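Local coordinates for 2-oxoglutarate dehydrogenase E3 component (Thermus thermophilus, PDB 2EQ7), which probably catalyses the NAD(+)-dependent reoxidation of protein-bound dihydrolipoyl groups to lipoyl groups, using FAD and a redox-active disulfide, at residues A[151-156]-A[253-258]; A[168-173]-A[191-196]. All coordinates share one frame; numbering follows the deposited sequence.

Contact 1. Residues A[151-156]-A[253-258]; sequences YERVVT and ADRVLV
Arg255 folds its side chain back over the Glu152–Arg153 backbone, making the polar end of a short stretch of parallel sheet. A bend at chi2 (-71°) carries the guanidinium across to the neighbouring segment, where the carbonyl oxygen of Glu152 sits above one of its faces. Arg255 NE comes within 3.1 Å of Glu152 O, but the angle is too poor for a hydrogen bond. NH1 instead donates to Asp254 O at 2.8 Å and, weakly, to Lys239 O, while also lying 3.7 Å from CG of Arg153. The guanidinium of Arg153 is turned almost perpendicular to that of Arg255 and is bound elsewhere, to Asp150 and Ala238.

Val256 follows with two backbone bonds: its N donates to Arg153 O (3.0 Å) and its O accepts from Val155 N (2.9 Å). Its side chain shares a face of the sheet with Val154, against Val234 of strand 231-237 and Ala241 of strand 240-245, which cover that face. On the other face, Leu257 has CG anti to the backbone N (chi1 162°), and its CD1 reaches the main chain of Thr156, 3.5 Å from the carbonyl carbon. The same leucine lies close to Gly179, in the glycine-rich segment predicted to bind NAD. Val258 completes the ladder: its N-H points almost straight at Val155 O (2.9 Å, 179°), and its CG2 meets CG1 of Val154 at 3.8 Å. Beyond this point Thr156 sits at the N-cap of helix 157-160, its OG1 hydrogen-bonded to the Glu159 carboxylate and weakly to the backbone N of Thr158.

The chemistry thus divides: three main-chain bonds set the parallel register and valines and leucine line both faces, while at the Arg255 end a cationic group beside several carbonyl oxygens probably adds electrostatic attraction that does not depend on a direct bond across the strands.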
ATOM      1  N   TYR A 151      -2.369  24.494 -28.582  1.00 13.24           N
ATOM      2  CA  TYR A 151      -2.754  24.521 -27.174  1.00 14.86           C
ATOM      3  C   TYR A 151      -4.255  24.669 -26.933  1.00 15.32           C
ATOM      4  O   TYR A 151      -4.682  25.182 -25.895  1.00 14.72           O
ATOM      5  CB  TYR A 151      -1.985  25.631 -26.445  1.00 14.67           C
ATOM      6  CG  TYR A 151      -0.488  25.471 -26.574  1.00 16.39           C
ATOM      7  CD1 TYR A 151       0.215  26.082 -27.616  1.00 17.24           C
ATOM      8  CD2 TYR A 151       0.219  24.648 -25.699  1.00 15.60           C
ATOM      9  CE1 TYR A 151       1.582  25.872 -27.779  1.00 17.74           C
ATOM     10  CE2 TYR A 151       1.583  24.430 -25.856  1.00 18.15           C
ATOM     11  CZ  TYR A 151       2.260  25.042 -26.897  1.00 18.23           C
ATOM     12  OH  TYR A 151       3.610  24.807 -27.060  1.00 18.03           O
ATOM     13  N   GLU A 152      -5.053  24.203 -27.888  1.00 15.59           N
ATOM     14  CA  GLU A 152      -6.504  24.270 -27.769  1.00 16.70           C
ATOM     15  C   GLU A 152      -7.122  22.993 -28.333  1.00 14.92           C
ATOM     16  O   GLU A 152      -7.801  22.250 -27.624  1.00 15.10           O
ATOM     17  CB  GLU A 152      -7.043  25.487 -28.526  1.00 20.42           C
ATOM     18  CG  GLU A 152      -8.454  25.888 -28.127  1.00 27.33           C
ATOM     19  CD  GLU A 152      -8.958  27.103 -28.891  1.00 30.58           C
ATOM     20  OE1 GLU A 152      -8.162  28.041 -29.121  1.00 32.90           O
ATOM     21  OE2 GLU A 152     -10.153  27.125 -29.250  1.00 34.90           O
ATOM     22  N   ARG A 153      -6.868  22.742 -29.615  1.00 13.22           N
ATOM     23  CA  ARG A 153      -7.383  21.564 -30.306  1.00 12.72           C
ATOM     24  C   ARG A 153      -6.318  20.471 -30.336  1.00 12.11           C
ATOM     25  O   ARG A 153      -6.619  19.292 -30.136  1.00 13.01           O
ATOM     26  CB  ARG A 153      -7.810  21.947 -31.724  1.00 12.98           C
ATOM     27  CG  ARG A 153      -9.009  22.882 -31.746  1.00 14.32           C
ATOM     28  CD  ARG A 153      -9.158  23.582 -33.088  1.00 15.69           C
ATOM     29  NE  ARG A 153      -8.073  24.532 -33.325  1.00 14.67           N
ATOM     30  CZ  ARG A 153      -7.979  25.308 -34.400  1.00 17.00           C
ATOM     31  NH1 ARG A 153      -6.956  26.144 -34.533  1.00 15.45           N
ATOM     32  NH2 ARG A 153      -8.909  25.248 -35.345  1.00 16.08           N
ATOM     33  N   VAL A 154      -5.079  20.871 -30.609  1.00 11.38           N
ATOM     34  CA  VAL A 154      -3.939  19.960 -30.610  1.00 11.10           C
ATOM     35  C   VAL A 154      -3.192  20.454 -29.381  1.00 12.02           C
ATOM     36  O   VAL A 154      -2.640  21.559 -29.374  1.00 12.37           O
ATOM     37  CB  VAL A 154      -3.077  20.118 -31.872  1.00 11.14           C
ATOM     38  CG1 VAL A 154      -1.831  19.239 -31.768  1.00  9.51           C
ATOM     39  CG2 VAL A 154      -3.890  19.715 -33.097  1.00 11.33           C
ATOM     40  N   VAL A 155      -3.181  19.627 -28.342  1.00 11.88           N
ATOM     41  CA  VAL A 155      -2.607  20.016 -27.063  1.00 10.46           C
ATOM     42  C   VAL A 155      -1.487  19.167 -26.483  1.00 12.22           C
ATOM     43  O   VAL A 155      -1.143  18.105 -27.002  1.00  9.08           O
ATOM     44  CB  VAL A 155      -3.727  20.042 -25.997  1.00 12.30           C
ATOM     45  CG1 VAL A 155      -4.882  20.909 -26.471  1.00 13.00           C
ATOM     46  CG2 VAL A 155      -4.225  18.619 -25.734  1.00 10.89           C
ATOM     47  N   THR A 156      -0.927  19.672 -25.383  1.00 10.97           N
ATOM     48  CA  THR A 156       0.098  18.962 -24.635  1.00 10.72           C
ATOM     49  C   THR A 156      -0.669  18.481 -23.406  1.00 11.04           C
ATOM     50  O   THR A 156      -1.860  18.768 -23.263  1.00 10.99           O
ATOM     51  CB  THR A 156       1.246  19.890 -24.165  1.00 10.39           C
ATOM     52  OG1 THR A 156       0.741  20.849 -23.228  1.00 12.23           O
ATOM     53  CG2 THR A 156       1.869  20.621 -25.355  1.00 11.14           C
ATOM     54  N   ALA A 253     -10.347  13.966 -35.181  1.00 17.73           N
ATOM     55  CA  ALA A 253     -10.752  13.923 -33.781  1.00 16.88           C
ATOM     56  C   ALA A 253     -11.046  15.319 -33.253  1.00 15.57           C
ATOM     57  O   ALA A 253     -10.595  16.313 -33.821  1.00 15.14           O
ATOM     58  CB  ALA A 253      -9.656  13.270 -32.945  1.00 18.11           C
ATOM     59  N   ASP A 254     -11.803  15.390 -32.163  1.00 14.12           N
ATOM     60  CA  ASP A 254     -12.142  16.671 -31.557  1.00 14.54           C
ATOM     61  C   ASP A 254     -10.936  17.256 -30.836  1.00 13.38           C
ATOM     62  O   ASP A 254     -10.764  18.471 -30.776  1.00 13.32           O
ATOM     63  CB  ASP A 254     -13.297  16.504 -30.572  1.00 16.62           C
ATOM     64  CG  ASP A 254     -14.526  15.915 -31.224  1.00 20.50           C
ATOM     65  OD1 ASP A 254     -14.659  14.672 -31.241  1.00 19.45           O
ATOM     66  OD2 ASP A 254     -15.349  16.701 -31.739  1.00 25.03           O
ATOM     67  N   ARG A 255     -10.109  16.378 -30.279  1.00 12.12           N
ATOM     68  CA  ARG A 255      -8.907  16.802 -29.573  1.00 11.72           C
ATOM     69  C   ARG A 255      -7.791  15.804 -29.839  1.00 10.71           C
ATOM     70  O   ARG A 255      -8.042  14.613 -30.022  1.00  9.93           O
ATOM     71  CB  ARG A 255      -9.176  16.881 -28.062  1.00 12.87           C
ATOM     72  CG  ARG A 255     -10.136  17.995 -27.638  1.00 14.87           C
ATOM     73  CD  ARG A 255      -9.470  19.355 -27.794  1.00 14.79           C
ATOM     74  NE  ARG A 255     -10.299  20.478 -27.364  1.00 19.30           N
ATOM     75  CZ  ARG A 255     -11.058  21.212 -28.176  1.00 21.29           C
ATOM     76  NH1 ARG A 255     -11.111  20.941 -29.474  1.00 21.42           N
ATOM     77  NH2 ARG A 255     -11.741  22.242 -27.693  1.00 22.27           N
ATOM     78  N   VAL A 256      -6.559  16.295 -29.896  1.00 10.41           N
ATOM     79  CA  VAL A 256      -5.419  15.421 -30.094  1.00  9.34           C
ATOM     80  C   VAL A 256      -4.372  15.792 -29.060  1.00  9.85           C
ATOM     81  O   VAL A 256      -3.933  16.941 -28.988  1.00 10.83           O
ATOM     82  CB  VAL A 256      -4.788  15.569 -31.495  1.00 10.23           C
ATOM     83  CG1 VAL A 256      -3.587  14.635 -31.615  1.00  9.16           C
ATOM     84  CG2 VAL A 256      -5.817  15.243 -32.574  1.00  9.94           C
ATOM     85  N   LEU A 257      -3.997  14.815 -28.246  1.00  8.81           N
ATOM     86  CA  LEU A 257      -2.984  15.022 -27.226  1.00  8.91           C
ATOM     87  C   LEU A 257      -1.664  14.520 -27.782  1.00  9.41           C
ATOM     88  O   LEU A 257      -1.559  13.366 -28.191  1.00 10.09           O
ATOM     89  CB  LEU A 257      -3.337  14.237 -25.959  1.00  7.91           C
ATOM     90  CG  LEU A 257      -2.195  13.994 -24.968  1.00  8.28           C
ATOM     91  CD1 LEU A 257      -1.608  15.323 -24.499  1.00  7.43           C
ATOM     92  CD2 LEU A 257      -2.722  13.174 -23.791  1.00  9.04           C
ATOM     93  N   VAL A 258      -0.667  15.399 -27.826  1.00  9.43           N
ATOM     94  CA  VAL A 258       0.651  15.019 -28.307  1.00  9.31           C
ATOM     95  C   VAL A 258       1.470  14.721 -27.057  1.00 11.15           C
ATOM     96  O   VAL A 258       1.820  15.625 -26.302  1.00 10.03           O
ATOM     97  CB  VAL A 258       1.309  16.157 -29.111  1.00 10.94           C
ATOM     98  CG1 VAL A 258       2.705  15.735 -29.563  1.00 10.85           C
ATOM     99  CG2 VAL A 258       0.444  16.493 -30.323  1.00 12.07           C
TER

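Contact 2. Residues A[168-173]-A[191-196]; sequences KRLIVV and AEVIVL. With NAD (nicotinamide-adenine-dinucleotide), chain E.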
ATOM      1  N   LYS A 168     -15.645  14.207 -27.951  1.00 14.49           N
ATOM      2  CA  LYS A 168     -16.334  13.035 -28.483  1.00 15.45           C
ATOM      3  C   LYS A 168     -15.296  11.996 -28.884  1.00 13.70           C
ATOM      4  O   LYS A 168     -15.460  10.801 -28.630  1.00 12.26           O
ATOM      5  CB  LYS A 168     -17.184  13.415 -29.699  1.00 18.77           C
ATOM      6  CG  LYS A 168     -17.873  12.225 -30.347  1.00 25.87           C
ATOM      7  CD  LYS A 168     -18.738  12.645 -31.523  1.00 30.82           C
ATOM      8  CE  LYS A 168     -19.311  11.432 -32.239  1.00 33.68           C
ATOM      9  NZ  LYS A 168     -18.227  10.544 -32.757  1.00 36.44           N
ATOM     10  N   ARG A 169     -14.226  12.468 -29.511  1.00 13.48           N
ATOM     11  CA  ARG A 169     -13.134  11.603 -29.936  1.00 14.44           C
ATOM     12  C   ARG A 169     -11.807  12.253 -29.564  1.00 14.47           C
ATOM     13  O   ARG A 169     -11.552  13.407 -29.912  1.00 13.10           O
ATOM     14  CB  ARG A 169     -13.171  11.377 -31.452  1.00 17.79           C
ATOM     15  CG  ARG A 169     -14.391  10.610 -31.949  1.00 24.35           C
ATOM     16  CD  ARG A 169     -14.320  10.383 -33.456  1.00 29.97           C
ATOM     17  NE  ARG A 169     -14.271  11.641 -34.198  1.00 34.60           N
ATOM     18  CZ  ARG A 169     -14.167  11.728 -35.521  1.00 36.93           C
ATOM     19  NH1 ARG A 169     -14.098  10.626 -36.256  1.00 37.90           N
ATOM     20  NH2 ARG A 169     -14.128  12.917 -36.109  1.00 37.74           N
ATOM     21  N   LEU A 170     -10.975  11.513 -28.840  1.00 13.02           N
ATOM     22  CA  LEU A 170      -9.662  12.003 -28.448  1.00 11.68           C
ATOM     23  C   LEU A 170      -8.609  11.064 -29.019  1.00 11.81           C
ATOM     24  O   LEU A 170      -8.691   9.852 -28.838  1.00 12.58           O
ATOM     25  CB  LEU A 170      -9.518  12.034 -26.917  1.00 12.56           C
ATOM     26  CG  LEU A 170      -8.085  12.244 -26.395  1.00 13.03           C
ATOM     27  CD1 LEU A 170      -7.606  13.649 -26.742  1.00 12.53           C
ATOM     28  CD2 LEU A 170      -8.043  12.027 -24.886  1.00 13.61           C
ATOM     29  N   ILE A 171      -7.635  11.616 -29.732  1.00 11.29           N
ATOM     30  CA  ILE A 171      -6.559  10.790 -30.257  1.00 10.70           C
ATOM     31  C   ILE A 171      -5.333  11.159 -29.438  1.00 11.25           C
ATOM     32  O   ILE A 171      -5.039  12.340 -29.243  1.00 11.04           O
ATOM     33  CB  ILE A 171      -6.275  11.058 -31.751  1.00 11.95           C
ATOM     34  CG1 ILE A 171      -7.408  10.481 -32.603  1.00 10.10           C
ATOM     35  CG2 ILE A 171      -4.940  10.420 -32.155  1.00 11.35           C
ATOM     36  CD1 ILE A 171      -7.216  10.693 -34.098  1.00 12.08           C
ATOM     37  N   VAL A 172      -4.651  10.140 -28.930  1.00  9.45           N
ATOM     38  CA  VAL A 172      -3.452  10.329 -28.132  1.00  9.53           C
ATOM     39  C   VAL A 172      -2.273   9.836 -28.954  1.00  9.32           C
ATOM     40  O   VAL A 172      -2.228   8.671 -29.349  1.00  9.23           O
ATOM     41  CB  VAL A 172      -3.516   9.509 -26.826  1.00  9.42           C
ATOM     42  CG1 VAL A 172      -2.225   9.698 -26.020  1.00 10.12           C
ATOM     43  CG2 VAL A 172      -4.728   9.935 -26.004  1.00 11.23           C
ATOM     44  N   VAL A 173      -1.334  10.731 -29.235  1.00  9.36           N
ATOM     45  CA  VAL A 173      -0.151  10.353 -29.992  1.00 10.52           C
ATOM     46  C   VAL A 173       0.947  10.072 -28.977  1.00 10.90           C
ATOM     47  O   VAL A 173       1.442  10.985 -28.313  1.00 10.86           O
ATOM     48  CB  VAL A 173       0.296  11.480 -30.932  1.00  9.91           C
ATOM     49  CG1 VAL A 173       1.532  11.049 -31.705  1.00 13.04           C
ATOM     50  CG2 VAL A 173      -0.849  11.834 -31.890  1.00 11.19           C
ATOM     51  N   ALA A 191     -15.348   9.753 -23.737  1.00 13.40           N
ATOM     52  CA  ALA A 191     -14.651   9.988 -24.999  1.00 12.20           C
ATOM     53  C   ALA A 191     -14.220   8.701 -25.692  1.00 12.71           C
ATOM     54  O   ALA A 191     -13.871   7.720 -25.030  1.00 12.95           O
ATOM     55  CB  ALA A 191     -13.413  10.864 -24.752  1.00 12.56           C
ATOM     56  N   GLU A 192     -14.269   8.694 -27.025  1.00 12.92           N
ATOM     57  CA  GLU A 192     -13.784   7.551 -27.797  1.00 12.61           C
ATOM     58  C   GLU A 192     -12.298   7.848 -27.786  1.00 13.66           C
ATOM     59  O   GLU A 192     -11.892   8.900 -28.273  1.00 14.54           O
ATOM     60  CB  GLU A 192     -14.200   7.609 -29.266  1.00 17.54           C
ATOM     61  CG  GLU A 192     -15.542   7.037 -29.630  1.00 27.20           C
ATOM     62  CD  GLU A 192     -15.660   6.821 -31.136  1.00 31.60           C
ATOM     63  OE1 GLU A 192     -16.695   6.278 -31.582  1.00 35.76           O
ATOM     64  OE2 GLU A 192     -14.715   7.199 -31.872  1.00 32.56           O
ATOM     65  N   VAL A 193     -11.479   6.939 -27.273  1.00 12.46           N
ATOM     66  CA  VAL A 193     -10.051   7.213 -27.223  1.00 12.30           C
ATOM     67  C   VAL A 193      -9.210   6.284 -28.087  1.00 12.50           C
ATOM     68  O   VAL A 193      -9.335   5.060 -28.015  1.00 11.87           O
ATOM     69  CB  VAL A 193      -9.555   7.154 -25.764  1.00 12.62           C
ATOM     70  CG1 VAL A 193      -8.046   7.390 -25.701  1.00 12.90           C
ATOM     71  CG2 VAL A 193     -10.295   8.203 -24.945  1.00 11.80           C
ATOM     72  N   ILE A 194      -8.354   6.880 -28.913  1.00 12.01           N
ATOM     73  CA  ILE A 194      -7.472   6.119 -29.788  1.00 11.55           C
ATOM     74  C   ILE A 194      -6.031   6.486 -29.467  1.00 11.29           C
ATOM     75  O   ILE A 194      -5.649   7.648 -29.580  1.00 11.47           O
ATOM     76  CB  ILE A 194      -7.719   6.446 -31.271  1.00 13.97           C
ATOM     77  CG1 ILE A 194      -9.157   6.082 -31.659  1.00 15.72           C
ATOM     78  CG2 ILE A 194      -6.714   5.690 -32.138  1.00 14.07           C
ATOM     79  CD1 ILE A 194      -9.528   6.484 -33.076  1.00 21.02           C
ATOM     80  N   VAL A 195      -5.244   5.497 -29.057  1.00  9.70           N
ATOM     81  CA  VAL A 195      -3.841   5.732 -28.741  1.00 10.20           C
ATOM     82  C   VAL A 195      -2.982   5.189 -29.872  1.00 10.13           C
ATOM     83  O   VAL A 195      -3.093   4.016 -30.238  1.00 11.13           O
ATOM     84  CB  VAL A 195      -3.436   5.035 -27.432  1.00 11.26           C
ATOM     85  CG1 VAL A 195      -1.957   5.290 -27.143  1.00 12.14           C
ATOM     86  CG2 VAL A 195      -4.305   5.547 -26.291  1.00 12.99           C
ATOM     87  N   LEU A 196      -2.135   6.052 -30.426  1.00  9.71           N
ATOM     88  CA  LEU A 196      -1.250   5.672 -31.523  1.00 11.25           C
ATOM     89  C   LEU A 196       0.181   5.624 -31.001  1.00 11.76           C
ATOM     90  O   LEU A 196       0.706   6.628 -30.521  1.00 12.36           O
ATOM     91  CB  LEU A 196      -1.362   6.690 -32.660  1.00 11.26           C
ATOM     92  CG  LEU A 196      -2.779   6.935 -33.198  1.00 12.93           C
ATOM     93  CD1 LEU A 196      -2.767   8.110 -34.164  1.00 14.04           C
ATOM     94  CD2 LEU A 196      -3.304   5.672 -33.885  1.00 13.32           C
TER
HETATM   95  PA  NAD E2483       7.190   8.682 -22.895  1.00 27.73           P
HETATM   96  O1A NAD E2483       8.606   8.430 -23.212  1.00 27.81           O
HETATM   97  O2A NAD E2483       6.877   8.069 -21.435  1.00 30.65           O
HETATM   98  O5B NAD E2483       6.249   7.973 -23.991  1.00 24.94           O
HETATM   99  C5B NAD E2483       6.493   8.558 -25.271  1.00 18.27           C
HETATM  100  C4B NAD E2483       5.945   7.605 -26.341  1.00 18.17           C
HETATM  101  O4B NAD E2483       5.677   8.312 -27.567  1.00 17.62           O
HETATM  102  C3B NAD E2483       6.969   6.503 -26.653  1.00 17.26           C
HETATM  103  O3B NAD E2483       6.418   5.214 -26.332  1.00 18.63           O
HETATM  104  C2B NAD E2483       7.247   6.686 -28.160  1.00 17.27           C
HETATM  105  O2B NAD E2483       7.526   5.450 -28.823  1.00 16.62           O
HETATM  106  C1B NAD E2483       5.956   7.387 -28.643  1.00 16.48           C
HETATM  107  N9A NAD E2483       6.148   8.122 -29.913  1.00 15.90           N
HETATM  108  C8A NAD E2483       7.193   8.951 -30.249  1.00 16.30           C
HETATM  109  N7A NAD E2483       7.022   9.426 -31.450  1.00 16.12           N
HETATM  110  C5A NAD E2483       5.867   8.941 -31.966  1.00 16.37           C
HETATM  111  C6A NAD E2483       5.164   9.093 -33.198  1.00 17.92           C
HETATM  112  N6A NAD E2483       5.665   9.902 -34.208  1.00 16.35           N
HETATM  113  N1A NAD E2483       3.994   8.430 -33.365  1.00 16.18           N
HETATM  114  C2A NAD E2483       3.489   7.642 -32.407  1.00 16.05           C
HETATM  115  N3A NAD E2483       4.116   7.474 -31.240  1.00 15.32           N
HETATM  116  C4A NAD E2483       5.290   8.094 -30.980  1.00 15.99           C
HETATM  117  O3  NAD E2483       6.965  10.294 -22.911  1.00 31.64           O
HETATM  118  PN  NAD E2483       5.762  10.793 -21.920  1.00 36.02           P
HETATM  119  O1N NAD E2483       4.693   9.692 -21.751  1.00 35.25           O
HETATM  120  O2N NAD E2483       5.109  12.055 -22.536  1.00 28.85           O
HETATM  121  O5D NAD E2483       6.329  11.161 -20.443  1.00 37.40           O
HETATM  122  C5D NAD E2483       7.597  11.817 -20.569  1.00 40.55           C
HETATM  123  C4D NAD E2483       8.446  11.565 -19.305  1.00 42.73           C
HETATM  124  O4D NAD E2483       7.690  11.871 -18.080  1.00 44.33           O
HETATM  125  C3D NAD E2483       8.899  10.092 -19.219  1.00 44.22           C
HETATM  126  O3D NAD E2483      10.299  10.009 -18.952  1.00 46.67           O
HETATM  127  C2D NAD E2483       8.043   9.489 -18.100  1.00 45.81           C
HETATM  128  O2D NAD E2483       8.741   8.469 -17.376  1.00 47.25           O
HETATM  129  C1D NAD E2483       7.661  10.687 -17.212  1.00 46.05           C
HETATM  130  N1N NAD E2483       6.305  10.468 -16.642  1.00 46.07           N
HETATM  131  C2N NAD E2483       6.169   9.657 -15.571  1.00 47.03           C
HETATM  132  C3N NAD E2483       4.881   9.425 -15.009  1.00 47.23           C
HETATM  133  C7N NAD E2483       4.698   8.534 -13.840  1.00 46.38           C
HETATM  134  O7N NAD E2483       5.649   7.955 -13.366  1.00 46.22           O
HETATM  135  N7N NAD E2483       3.465   8.360 -13.302  1.00 45.75           N
HETATM  136  C4N NAD E2483       3.760  10.064 -15.604  1.00 47.58           C
HETATM  137  C5N NAD E2483       3.952  10.891 -16.711  1.00 47.50           C
HETATM  138  C6N NAD E2483       5.245  11.076 -17.212  1.00 47.19           C
HETATM  139  O   HOH W   1     -13.829   7.464 -34.816  1.00 39.95           O
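Arg169 and Glu192 both turn CG beside the backbone N, at chi1 -65° and -87°; paired in the parallel register, they leave the same face side by side, pointing the same way. Carboxylate oxygen OE2 of Glu192 rests against the aliphatic part of the arginine, 3.4 Å from CG of Arg169. Their charged ends make no direct salt bridge; the chain of Arg169 bends at chi3 (-60°), which carries the guanidinium away from the carboxylate. A water lies in its plane at the edge, accepting a weak bond from NH1 of Arg169 and donating to Glu192 OE2 at 3.1 Å.

Beneath this pair run five parallel-strand hydrogen bonds. In the first, Glu192 N approaches Lys168 O from above the carbonyl plane (2.9 Å); the other four, from Leu170 N to Leu196 N, lie nearly in line with their carbonyls. Strands 169-173 and 192-196 are the two strands of a beta-alpha-beta crossover through helix 177-188, the core of the Rossmann-type NAD-binding fold with its glycine-rich GxGxxG turn.

The two faces differ in their cover. Toward strand 240-245, the side chains of Ile171 and Leu196 cross at an angle, CG2 of Ile171 3.8 Å from CD1 of Leu196, and Leu196 also packs on Val243 and Leu245. Toward the helix, CG2 of Val172 meets CG1 of Val193 at 4.2 Å, and Leu170 touches Trp186. Val172 is also close to Gly179, where the crossover helix packs tightly on the strand. At the C-terminal ends the adenine arrives: ring carbon C2A of NAD is 3.5 Å from Leu196 O, and CG1 of Val173 lies 4.0 Å from N1A of NAD, while Glu197, Val231 and Ile178 hydrogen-bond the dinucleotide.

How the contacts relate
Contacts 1 and 2 are neighbouring strand pairs of one parallel sheet, their centres about 10 Å apart. Across it the strands run 154-155, 255-258, 169-173, 192-196 and 224-226, so contact 1 forms at one edge and contact 2 in the interior. Along the chain, contact 2 is nested inside the long excursion that contact 1 closes, from 156 to 253. Strands 255-258 and 169-173 join the two directly: Val173 N hydrogen-bonds to Leu257 O, and Arg169 N to Asp254 OD1. The returning strand thus slots between the first and second, completing the NAD-binding sheet, whose C-terminal ends lie toward the dinucleotide.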